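PDB 5TNV: AP endonuclease, family protein 2 from Mycobacterium smegmatis, which binds magnesium in a xylose isomerase-like TIM barrel and may act as an endonuclease. Local coordinates for residues F36-R39 / G44-K47; V53-L58 / A94-A99; D73-L78 / E87-V92; P148-E151 / W155-L158. All coordinates share one frame; numbering follows the deposited sequence.

Contact 1 of 4, residues F36-R39 / G44-K47; sequences FGNR and GHIK
The imidazole of His45 meets both Asn38 and Arg39, whose amide and guanidinium are each inclined to it, by 42° and 79° respectively. Asn38 O sits over one face of the imidazole, 3.5 Å above its plane and offset toward the rim, while the side-chain amide of Asn38 approaches NE2, ND2 to NE2 being 3.6 Å without a hydrogen bond. The guanidinium of Arg39, nearly upright to the same ring, brings NH1 to 3.8 Å from His45 CD2. The chain of Arg39 is bent at chi2 (-51°) and again at chi3, which folds the guanidinium back so that one of its faces lies on the Gly44 carbonyl group; NH2 is 3.3 Å from Gly44 C. Its polar end is held instead by a hydrogen bond from NH2 to Gly43 O. His45 is fixed in rotation on its own side of the contact: Lys47 N donates to ND1 at 2.9 Å, in the ring plane, and Lys47 CD lies over the face opposite Asn38 O, toward its rim. Between the backbones, Ile46 N gives Asn38 O an almost straight bond of 2.8 Å, and Ile46 CG2 packs on Asn38 CB. A single beta bridge pairs Arg39 with His45 in this loop between strand 29-32 and helix 51-63. Because ND1 accepts from Lys47 N, any proton on a neutral His45 would be expected on NE2, and the nearby arginine probably disfavours a second one.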
loop_
_atom_site.group_PDB
_atom_site.type_symbol
_atom_site.label_atom_id
_atom_site.label_comp_id
_atom_site.label_asym_id
_atom_site.label_seq_id
_atom_site.Cartn_x
_atom_site.Cartn_y
_atom_site.Cartn_z
ATOM N N PHE A 36 11.299 -13.999 12.484
ATOM C CA PHE A 36 11.952 -15.284 12.237
ATOM C C PHE A 36 11.455 -16.371 13.164
ATOM O O PHE A 36 11.632 -17.558 12.859
ATOM C CB PHE A 36 13.474 -15.149 12.352
ATOM C CG PHE A 36 14.094 -14.384 11.187
ATOM C CD1 PHE A 36 14.307 -14.983 9.966
ATOM C CD2 PHE A 36 14.451 -13.071 11.313
ATOM C CE1 PHE A 36 14.854 -14.277 8.889
ATOM C CE2 PHE A 36 14.988 -12.332 10.248
ATOM C CZ PHE A 36 15.210 -12.958 9.017
ATOM N N GLY A 37 10.899 -15.996 14.294
ATOM C CA GLY A 37 10.484 -16.965 15.301
ATOM C C GLY A 37 11.677 -17.729 15.859
ATOM O O GLY A 37 12.843 -17.401 15.643
ATOM N N ASN A 38 11.359 -18.782 16.601
ATOM C CA ASN A 38 12.403 -19.552 17.285
ATOM C C ASN A 38 12.484 -21.011 16.901
ATOM O O ASN A 38 13.107 -21.807 17.614
ATOM C CB ASN A 38 12.351 -19.311 18.783
ATOM C CG ASN A 38 11.146 -19.836 19.433
ATOM O OD1 ASN A 38 10.380 -20.622 18.864
ATOM N ND2 ASN A 38 10.997 -19.404 20.686
ATOM N N ARG A 39 11.962 -21.358 15.742
ATOM C CA ARG A 39 12.127 -22.693 15.183
ATOM C C ARG A 39 13.227 -22.676 14.137
ATOM O O ARG A 39 13.358 -21.747 13.290
ATOM C CB ARG A 39 10.810 -23.220 14.611
ATOM C CG ARG A 39 9.644 -23.086 15.563
ATOM C CD ARG A 39 9.913 -23.658 16.947
ATOM N NE ARG A 39 10.267 -25.088 16.810
ATOM C CZ ARG A 39 10.770 -25.794 17.841
ATOM N NH1 ARG A 39 10.913 -25.215 19.011
ATOM N NH2 ARG A 39 11.083 -27.072 17.696
ATOM N N GLY A 44 13.911 -28.259 15.020
ATOM C CA GLY A 44 14.272 -27.982 16.402
ATOM C C GLY A 44 14.179 -26.517 16.789
ATOM O O GLY A 44 13.611 -25.677 16.094
ATOM N N HIS A 45 14.731 -26.168 17.959
ATOM C CA HIS A 45 14.736 -24.833 18.454
ATOM C C HIS A 45 15.926 -24.063 17.903
ATOM O O HIS A 45 17.055 -24.599 17.834
ATOM C CB HIS A 45 14.760 -24.845 19.970
ATOM C CG HIS A 45 14.368 -23.580 20.626
ATOM N ND1 HIS A 45 15.045 -22.390 20.525
ATOM C CD2 HIS A 45 13.243 -23.326 21.360
ATOM C CE1 HIS A 45 14.385 -21.493 21.216
ATOM N NE2 HIS A 45 13.275 -22.025 21.746
ATOM N N ILE A 46 15.729 -22.814 17.513
ATOM C CA ILE A 46 16.824 -21.972 17.003
ATOM C C ILE A 46 17.952 -21.862 18.027
ATOM O O ILE A 46 19.104 -21.635 17.643
ATOM C CB ILE A 46 16.286 -20.616 16.537
ATOM C CG1 ILE A 46 17.206 -19.940 15.524
ATOM C CG2 ILE A 46 15.967 -19.699 17.690
ATOM C CD1 ILE A 46 17.392 -20.663 14.224
ATOM N N LYS A 47 17.639 -21.971 19.330
ATOM C CA LYS A 47 18.708 -21.856 20.332
ATOM C C LYS A 47 19.781 -22.922 20.174
ATOM O O LYS A 47 20.903 -22.699 20.627
ATOM C CB LYS A 47 18.095 -21.915 21.721
ATOM C CG LYS A 47 17.737 -23.209 22.211
ATOM C CD LYS A 47 17.106 -23.097 23.600
ATOM C CE LYS A 47 18.147 -22.925 24.723
ATOM N NZ LYS A 47 17.581 -23.104 26.085
#

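Contact 2 of 4, residues V53-L58 / A94-A99; sequences VWAKQL and ADEGLA
Leu58 and Leu98 meet through their methyl groups, CD2 of the first lying 3.9 Å from CD1 of the second. The same Leu98 CD1 also reaches the backbone, 3.4 Å from Leu58 O. Beside this pair, Glu96 runs along helix 51-63: its CB is 4.1 Å from Leu58 CB, its CG lies 3.6 Å from Ala55 O, and OE2 comes to 3.5 Å from Ala55 CB. A bend at chi2 (-59°) lays the glutamate chain against this helix, so that its aliphatic part packs while the carboxylate passes on to Arg59, with which OE2 forms a salt bridge. No hydrogen bond joins the two segments.

In the next shell, Leu93 touches both leucines, and Ile69 of strand 68-70 packs on both as well. The path of the chain at 94-99 is set by a Schellman motif that ends helix 83-95: Gly97, with positive phi, is its C-prime residue, Gly97 N bonds to Ala94 O at 3.0 Å, and Leu98 N bonds to Leu93 O. That turn directs the chain into strand 99-104, where Ala99 pairs with Ile69. Two neighbouring helices packed outside parallel strands, one helix turning directly into its next strand, are the construction of a TIM barrel.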
loop_
_atom_site.group_PDB
_atom_site.type_symbol
_atom_site.label_atom_id
_atom_site.label_comp_id
_atom_site.label_asym_id
_atom_site.label_seq_id
_atom_site.Cartn_x
_atom_site.Cartn_y
_atom_site.Cartn_z
ATOM N N VAL A 53 23.322 -21.330 10.597
ATOM C CA VAL A 53 21.903 -21.163 10.430
ATOM C C VAL A 53 21.506 -19.740 10.842
ATOM O O VAL A 53 20.773 -19.047 10.114
ATOM C CB VAL A 53 21.162 -22.230 11.215
ATOM C CG1 VAL A 53 19.669 -21.984 11.257
ATOM C CG2 VAL A 53 21.381 -23.601 10.559
ATOM N N TRP A 54 21.952 -19.282 11.980
ATOM C CA TRP A 54 21.736 -17.905 12.417
ATOM C C TRP A 54 22.267 -16.963 11.360
ATOM O O TRP A 54 21.648 -15.947 11.040
ATOM C CB TRP A 54 22.464 -17.663 13.717
ATOM C CG TRP A 54 22.066 -18.520 14.890
ATOM C CD1 TRP A 54 20.934 -19.226 15.072
ATOM C CD2 TRP A 54 22.852 -18.743 16.058
ATOM N NE1 TRP A 54 20.942 -19.863 16.280
ATOM C CE2 TRP A 54 22.118 -19.598 16.915
ATOM C CE3 TRP A 54 24.119 -18.340 16.485
ATOM C CZ2 TRP A 54 22.595 -20.021 18.153
ATOM C CZ3 TRP A 54 24.581 -18.757 17.708
ATOM C CH2 TRP A 54 23.842 -19.593 18.529
ATOM N N ALA A 55 23.435 -17.257 10.821
ATOM C CA ALA A 55 24.075 -16.379 9.842
ATOM C C ALA A 55 23.203 -16.175 8.624
ATOM O O ALA A 55 23.123 -15.075 8.094
ATOM C CB ALA A 55 25.425 -16.937 9.408
ATOM N N LYS A 56 22.560 -17.219 8.120
ATOM C CA LYS A 56 21.729 -17.088 6.927
ATOM C C LYS A 56 20.486 -16.248 7.201
ATOM O O LYS A 56 19.995 -15.570 6.291
ATOM C CB LYS A 56 21.413 -18.447 6.356
ATOM C CG LYS A 56 22.619 -19.101 5.654
ATOM C CD LYS A 56 22.234 -20.026 4.492
ATOM C CE LYS A 56 23.382 -20.927 4.048
ATOM N NZ LYS A 56 23.002 -22.370 3.988
ATOM N N GLN A 57 19.951 -16.290 8.413
ATOM C CA GLN A 57 18.810 -15.424 8.775
ATOM C C GLN A 57 19.283 -13.978 8.847
ATOM O O GLN A 57 18.651 -13.089 8.236
ATOM C CB GLN A 57 18.202 -15.892 10.100
ATOM C CG GLN A 57 17.579 -17.248 10.018
ATOM C CD GLN A 57 17.102 -17.742 11.370
ATOM O OE1 GLN A 57 17.833 -17.663 12.368
ATOM N NE2 GLN A 57 15.861 -18.226 11.413
ATOM N N LEU A 58 20.379 -13.730 9.538
ATOM C CA LEU A 58 20.971 -12.399 9.642
ATOM C C LEU A 58 21.282 -11.836 8.237
ATOM O O LEU A 58 21.078 -10.656 7.961
ATOM C CB LEU A 58 22.204 -12.462 10.482
ATOM C CG LEU A 58 21.974 -12.652 11.975
ATOM C CD1 LEU A 58 23.245 -13.149 12.652
ATOM C CD2 LEU A 58 21.449 -11.352 12.627
ATOM N N ALA A 94 28.782 -10.106 13.538
ATOM C CA ALA A 94 29.799 -9.266 12.907
ATOM C C ALA A 94 30.081 -9.695 11.474
ATOM O O ALA A 94 30.196 -8.832 10.590
ATOM C CB ALA A 94 31.079 -9.264 13.754
ATOM N N ASP A 95 30.205 -11.010 11.248
ATOM C CA ASP A 95 30.517 -11.502 9.914
ATOM C C ASP A 95 29.452 -11.100 8.901
ATOM O O ASP A 95 29.752 -10.874 7.717
ATOM C CB ASP A 95 30.687 -12.985 9.929
ATOM C CG ASP A 95 31.380 -13.618 8.749
ATOM O OD1 ASP A 95 32.179 -12.966 8.023
ATOM O OD2 ASP A 95 31.150 -14.826 8.513
ATOM N N GLU A 96 28.197 -11.045 9.351
ATOM C CA GLU A 96 27.086 -10.690 8.479
ATOM C C GLU A 96 26.825 -9.199 8.420
ATOM O O GLU A 96 25.881 -8.745 7.757
ATOM C CB GLU A 96 25.823 -11.472 8.887
ATOM C CG GLU A 96 25.996 -12.980 8.721
ATOM C CD GLU A 96 26.326 -13.493 7.355
ATOM O OE1 GLU A 96 25.909 -12.910 6.334
ATOM O OE2 GLU A 96 27.008 -14.560 7.300
ATOM N N GLY A 97 27.676 -8.390 9.027
ATOM C CA GLY A 97 27.649 -6.935 8.850
ATOM C C GLY A 97 26.622 -6.212 9.698
ATOM O O GLY A 97 26.150 -5.171 9.281
ATOM N N LEU A 98 26.263 -6.735 10.835
ATOM C CA LEU A 98 25.209 -6.200 11.672
ATOM C C LEU A 98 25.685 -5.969 13.112
ATOM O O LEU A 98 26.705 -6.485 13.563
ATOM C CB LEU A 98 24.005 -7.163 11.662
ATOM C CG LEU A 98 23.345 -7.288 10.265
ATOM C CD1 LEU A 98 22.404 -8.484 10.237
ATOM C CD2 LEU A 98 22.577 -6.028 9.896
ATOM N N ALA A 99 24.883 -5.193 13.823
ATOM C CA ALA A 99 25.109 -4.890 15.235
ATOM C C ALA A 99 23.746 -4.791 15.934
ATOM O O ALA A 99 22.736 -4.529 15.281
ATOM C CB ALA A 99 25.921 -3.613 15.358
#

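Contact 3 of 4, residues D73-L78 / E87-V92; sequences DAWVPL and EEFRTV
The loop that leads from strand 68-70 into helix 83-95 folds back on that helix, and Phe89 is the helical residue that receives it. Leu78 CD2 sits over the centre of the Phe89 ring, 3.8 Å from the centroid and only 9° off the ring normal, a CH-pi contact in which the leucine side chain crosses the phenylalanine at about a right angle. Trp75 comes from another direction. Its CH2 atom meets Phe89 CE1 at 3.7 Å, near the plane of the phenylalanine ring and at its edge. The six-membered ring of Trp75 and the Phe89 ring are oblique, their planes 62° apart and their centroids 5.8 Å. Val76 CG1 touches the phenylalanine more loosely, 4.2 Å from Phe89 CD1. With CG anti to the backbone N, chi1 178° carries the Phe89 ring out from the helix, its face to Leu78 and its edge to Trp75.

This is a beta-alpha connection of the TIM barrel, with strand, loop and outer helix following in sequence, and the contact lies away from the magnesium site. Val76 also packs on the indole: its CG2 lies over the centre of one face of Trp75, 3.6 Å above the plane. The indole is further fixed at its polar edge, where NE1 is hydrogen-bonded to Gln57 OE1 of helix 51-63. From the same helix Leu58 packs on Trp75, and Trp54 packs on Val76.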
loop_
_atom_site.group_PDB
_atom_site.type_symbol
_atom_site.label_atom_id
_atom_site.label_comp_id
_atom_site.label_asym_id
_atom_site.label_seq_id
_atom_site.Cartn_x
_atom_site.Cartn_y
_atom_site.Cartn_z
ATOM N N ASP A 73 13.519 -11.467 22.267
ATOM C CA ASP A 73 13.676 -12.721 22.981
ATOM C C ASP A 73 12.874 -13.819 22.323
ATOM O O ASP A 73 12.784 -14.939 22.882
ATOM C CB ASP A 73 13.297 -12.608 24.465
ATOM C CG ASP A 73 11.868 -12.259 24.696
ATOM O OD1 ASP A 73 11.151 -12.067 23.716
ATOM O OD2 ASP A 73 11.439 -12.145 25.868
ATOM N N ALA A 74 12.350 -13.607 21.113
ATOM C CA ALA A 74 11.497 -14.571 20.400
ATOM C C ALA A 74 12.230 -15.294 19.274
ATOM O O ALA A 74 11.597 -16.093 18.558
ATOM C CB ALA A 74 10.276 -13.812 19.883
ATOM N N TRP A 75 13.510 -15.025 19.129
ATOM C CA TRP A 75 14.399 -15.598 18.108
ATOM C C TRP A 75 15.488 -16.329 18.905
ATOM O O TRP A 75 15.171 -17.146 19.804
ATOM C CB TRP A 75 14.826 -14.532 17.106
ATOM C CG TRP A 75 15.828 -14.956 16.082
ATOM C CD1 TRP A 75 15.724 -15.978 15.194
ATOM C CD2 TRP A 75 17.101 -14.376 15.863
ATOM N NE1 TRP A 75 16.853 -16.072 14.426
ATOM C CE2 TRP A 75 17.721 -15.096 14.824
ATOM C CE3 TRP A 75 17.824 -13.301 16.424
ATOM C CZ2 TRP A 75 19.006 -14.796 14.354
ATOM C CZ3 TRP A 75 19.083 -13.008 15.972
ATOM C CH2 TRP A 75 19.665 -13.749 14.936
ATOM N N VAL A 76 16.772 -16.119 18.650
ATOM C CA VAL A 76 17.839 -16.719 19.455
ATOM C C VAL A 76 17.764 -16.134 20.873
ATOM O O VAL A 76 17.856 -14.903 21.007
ATOM C CB VAL A 76 19.206 -16.445 18.814
ATOM C CG1 VAL A 76 20.314 -16.945 19.716
ATOM C CG2 VAL A 76 19.324 -17.028 17.412
ATOM N N PRO A 77 17.603 -16.955 21.898
ATOM C CA PRO A 77 17.405 -16.430 23.252
ATOM C C PRO A 77 18.728 -16.140 23.905
ATOM O O PRO A 77 19.322 -17.032 24.582
ATOM C CB PRO A 77 16.640 -17.528 23.939
ATOM C CG PRO A 77 17.180 -18.791 23.298
ATOM C CD PRO A 77 17.388 -18.400 21.875
ATOM N N LEU A 78 19.209 -14.927 23.771
ATOM C CA LEU A 78 20.540 -14.579 24.268
ATOM C C LEU A 78 20.668 -14.789 25.778
ATOM O O LEU A 78 21.743 -15.177 26.235
ATOM C CB LEU A 78 20.918 -13.142 23.894
ATOM C CG LEU A 78 20.988 -12.858 22.399
ATOM C CD1 LEU A 78 21.329 -11.396 22.160
ATOM C CD2 LEU A 78 21.983 -13.729 21.658
ATOM N N GLU A 87 29.490 -16.070 22.242
ATOM C CA GLU A 87 30.585 -15.672 21.384
ATOM C C GLU A 87 30.449 -16.236 19.968
ATOM O O GLU A 87 30.809 -15.521 19.026
ATOM C CB GLU A 87 31.949 -16.001 22.041
ATOM C CG GLU A 87 32.266 -15.236 23.306
ATOM C CD GLU A 87 32.138 -13.714 23.162
ATOM O OE1 GLU A 87 32.541 -13.223 22.077
ATOM O OE2 GLU A 87 31.621 -13.063 24.109
ATOM N N GLU A 88 29.885 -17.427 19.781
ATOM C CA GLU A 88 29.580 -17.933 18.467
ATOM C C GLU A 88 28.631 -16.965 17.737
ATOM O O GLU A 88 28.795 -16.639 16.553
ATOM C CB GLU A 88 28.973 -19.311 18.510
ATOM C CG GLU A 88 29.750 -20.483 18.880
ATOM C CD GLU A 88 29.140 -21.848 18.763
ATOM O OE1 GLU A 88 28.136 -21.918 18.165
ATOM O OE2 GLU A 88 29.752 -22.822 19.316
ATOM N N PHE A 89 27.593 -16.539 18.469
ATOM C CA PHE A 89 26.622 -15.595 17.940
ATOM C C PHE A 89 27.264 -14.263 17.583
ATOM O O PHE A 89 27.011 -13.710 16.518
ATOM C CB PHE A 89 25.523 -15.425 19.006
ATOM C CG PHE A 89 24.464 -14.422 18.589
ATOM C CD1 PHE A 89 23.357 -14.802 17.851
ATOM C CD2 PHE A 89 24.562 -13.105 18.939
ATOM C CE1 PHE A 89 22.393 -13.850 17.484
ATOM C CE2 PHE A 89 23.666 -12.130 18.558
ATOM C CZ PHE A 89 22.565 -12.521 17.790
ATOM N N ARG A 90 28.096 -13.737 18.489
ATOM C CA ARG A 90 28.748 -12.461 18.273
ATOM C C ARG A 90 29.554 -12.479 16.977
ATOM O O ARG A 90 29.593 -11.506 16.197
ATOM C CB ARG A 90 29.635 -12.071 19.447
ATOM C CG ARG A 90 29.967 -10.594 19.547
ATOM C CD ARG A 90 30.888 -10.336 20.710
ATOM N NE ARG A 90 30.488 -10.836 22.048
ATOM C CZ ARG A 90 29.616 -10.188 22.828
ATOM N NH1 ARG A 90 28.971 -9.109 22.451
ATOM N NH2 ARG A 90 29.306 -10.640 24.008
ATOM N N THR A 91 30.252 -13.606 16.710
ATOM C CA THR A 91 31.070 -13.747 15.527
ATOM C C THR A 91 30.191 -13.681 14.250
ATOM O O THR A 91 30.526 -12.953 13.331
ATOM C CB THR A 91 31.837 -15.055 15.553
ATOM O OG1 THR A 91 32.734 -14.964 16.670
ATOM C CG2 THR A 91 32.674 -15.247 14.316
ATOM N N VAL A 92 29.086 -14.439 14.230
ATOM C CA VAL A 92 28.278 -14.399 12.983
ATOM C C VAL A 92 27.562 -13.080 12.824
ATOM O O VAL A 92 27.423 -12.612 11.688
ATOM C CB VAL A 92 27.336 -15.593 12.809
ATOM C CG1 VAL A 92 28.125 -16.892 12.701
ATOM C CG2 VAL A 92 26.320 -15.712 13.878
#

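Contact 4 of 4, residues P148-E151 / W155-L158; sequences PEQE and WFWL
Phe156 meets Gln150, six residues further back in the chain, and Trp155 comes just before it. The CB of Trp155 points away from residues 148-151, and its indole reaches a second subunit, where it forms an edge-to-face pair with Tyr278 of that chain and packs on Asp259 of the same neighbour. The CB of Trp155 also lies over the centre of the Trp157 ring, 3.4 Å above its plane.

Phe156 carries the contact. Its carbonyl O accepts a hydrogen bond from Gln150 NE2 at 3.1 Å, bent to 136° at the hydrogen; the donor stands 51° out of the carbonyl plane. Gln150 arrives with its chain extended beyond CG (chi2 -178°), and CG itself is 3.4 Å from Phe156 O. Its amide has further ties, OE1 accepting from Thr147 N and NE2 making a weak bond to Val159 O, which together restrict its rotation. Beside the bond, CB of Gln150 is 4.1 Å from CB of Phe156.

Strand 137-141, this connection and helix 169-185 follow as a beta-alpha unit of the TIM barrel. The phenyl ring of Phe156 leads away from Gln150 to within about 9 Å of the bound magnesium, side chain to ion, and it meets Tyr302 edge-to-face and Arg107 in a cation-pi contact.

Trp157 follows, its CE3 over the centre of the Phe156 ring, and its indole pairs edge-to-face with Tyr256. Leu158 N then closes a 3-10 turn on Trp155 O at 3.0 Å, while the leucine side chain touches His231 of its own chain and Pro262 of the second subunit.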
loop_
_atom_site.group_PDB
_atom_site.type_symbol
_atom_site.label_atom_id
_atom_site.label_comp_id
_atom_site.label_asym_id
_atom_site.label_seq_id
_atom_site.Cartn_x
_atom_site.Cartn_y
_atom_site.Cartn_z
ATOM N N PRO A 148 -5.891 -18.778 23.200
ATOM C CA PRO A 148 -6.328 -19.644 22.090
ATOM C C PRO A 148 -7.309 -18.950 21.150
ATOM O O PRO A 148 -7.247 -19.128 19.952
ATOM C CB PRO A 148 -6.942 -20.840 22.810
ATOM C CG PRO A 148 -6.150 -20.898 24.093
ATOM C CD PRO A 148 -6.022 -19.446 24.535
ATOM N N GLU A 149 -8.216 -18.147 21.723
ATOM C CA GLU A 149 -9.183 -17.453 20.882
ATOM C C GLU A 149 -8.493 -16.430 20.024
ATOM O O GLU A 149 -8.829 -16.292 18.836
ATOM C CB GLU A 149 -10.267 -16.762 21.730
ATOM C CG GLU A 149 -11.334 -16.077 20.913
ATOM C CD GLU A 149 -12.432 -15.370 21.658
ATOM O OE1 GLU A 149 -12.108 -15.015 22.844
ATOM O OE2 GLU A 149 -13.528 -15.129 21.098
ATOM N N GLN A 150 -7.504 -15.700 20.537
ATOM C CA GLN A 150 -6.720 -14.796 19.717
ATOM C C GLN A 150 -6.016 -15.504 18.572
ATOM O O GLN A 150 -5.957 -14.962 17.458
ATOM C CB GLN A 150 -5.681 -14.032 20.537
ATOM C CG GLN A 150 -6.298 -12.922 21.382
ATOM C CD GLN A 150 -5.245 -12.166 22.136
ATOM O OE1 GLN A 150 -4.494 -12.732 22.948
ATOM N NE2 GLN A 150 -5.156 -10.885 21.885
ATOM N N GLU A 151 -5.489 -16.684 18.858
ATOM C CA GLU A 151 -4.758 -17.427 17.824
ATOM C C GLU A 151 -5.664 -17.889 16.669
ATOM O O GLU A 151 -5.160 -18.116 15.572
ATOM C CB GLU A 151 -4.027 -18.620 18.445
ATOM C CG GLU A 151 -2.871 -18.208 19.326
ATOM C CD GLU A 151 -2.234 -19.354 20.075
ATOM O OE1 GLU A 151 -2.939 -20.315 20.392
ATOM O OE2 GLU A 151 -1.033 -19.205 20.339
ATOM N N TRP A 155 -6.430 -11.648 12.839
ATOM C CA TRP A 155 -5.365 -10.953 13.535
ATOM C C TRP A 155 -5.607 -11.131 15.037
ATOM O O TRP A 155 -6.757 -11.025 15.487
ATOM C CB TRP A 155 -5.310 -9.494 13.255
ATOM C CG TRP A 155 -5.105 -9.051 11.854
ATOM C CD1 TRP A 155 -6.001 -8.337 11.084
ATOM C CD2 TRP A 155 -3.927 -9.214 11.070
ATOM N NE1 TRP A 155 -5.421 -8.084 9.861
ATOM C CE2 TRP A 155 -4.144 -8.598 9.833
ATOM C CE3 TRP A 155 -2.692 -9.824 11.310
ATOM C CZ2 TRP A 155 -3.151 -8.580 8.836
ATOM C CZ3 TRP A 155 -1.720 -9.813 10.337
ATOM C CH2 TRP A 155 -1.978 -9.181 9.106
ATOM N N PHE A 156 -4.523 -11.261 15.818
ATOM C CA PHE A 156 -4.731 -11.503 17.258
ATOM C C PHE A 156 -5.481 -10.365 17.921
ATOM O O PHE A 156 -6.151 -10.587 18.932
ATOM C CB PHE A 156 -3.398 -11.793 17.952
ATOM C CG PHE A 156 -2.392 -10.646 17.982
ATOM C CD1 PHE A 156 -2.501 -9.626 18.911
ATOM C CD2 PHE A 156 -1.312 -10.627 17.088
ATOM C CE1 PHE A 156 -1.563 -8.593 18.943
ATOM C CE2 PHE A 156 -0.379 -9.608 17.123
ATOM C CZ PHE A 156 -0.532 -8.596 18.061
ATOM N N TRP A 157 -5.305 -9.136 17.432
ATOM C CA TRP A 157 -5.878 -7.969 18.085
ATOM C C TRP A 157 -7.371 -7.836 17.833
ATOM O O TRP A 157 -8.003 -6.904 18.389
ATOM C CB TRP A 157 -5.159 -6.681 17.679
ATOM C CG TRP A 157 -5.164 -6.411 16.206
ATOM C CD1 TRP A 157 -6.173 -5.904 15.443
ATOM C CD2 TRP A 157 -4.059 -6.641 15.302
ATOM N NE1 TRP A 157 -5.801 -5.808 14.135
ATOM C CE2 TRP A 157 -4.493 -6.254 14.012
ATOM C CE3 TRP A 157 -2.781 -7.166 15.462
ATOM C CZ2 TRP A 157 -3.666 -6.342 12.902
ATOM C CZ3 TRP A 157 -1.959 -7.254 14.370
ATOM C CH2 TRP A 157 -2.417 -6.850 13.101
ATOM N N LEU A 158 -7.982 -8.732 17.068
ATOM C CA LEU A 158 -9.415 -8.661 16.828
ATOM C C LEU A 158 -10.239 -9.079 18.023
ATOM O O LEU A 158 -11.438 -8.767 18.038
ATOM C CB LEU A 158 -9.793 -9.481 15.593
ATOM C CG LEU A 158 -9.189 -9.008 14.293
ATOM C CD1 LEU A 158 -9.635 -9.910 13.131
ATOM C CD2 LEU A 158 -9.526 -7.541 13.969
#

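Contacts 1, 2 and 3 form one continuous region, whereas contact 4 stands apart: its nearest atoms are about 12 Å from those of contact 1 and of contact 3. Between contacts 2 and 4 the nearest atoms are about 19 Å apart. Contact 1 is the surface member and relies on a backbone bond and polar flat groups; contacts 2 and 3 are buried, have no hydrogen bond across their segments, and both use helix 83-95. Polar links nevertheless tie contact 1 to contact 2, through Ile46 O and Trp54 NE1, and contact 2 to contact 3. Contact 4 is buried too, but combines an amide-to-carbonyl bond with aromatic groups, and it alone lies near the magnesium and at a subunit interface.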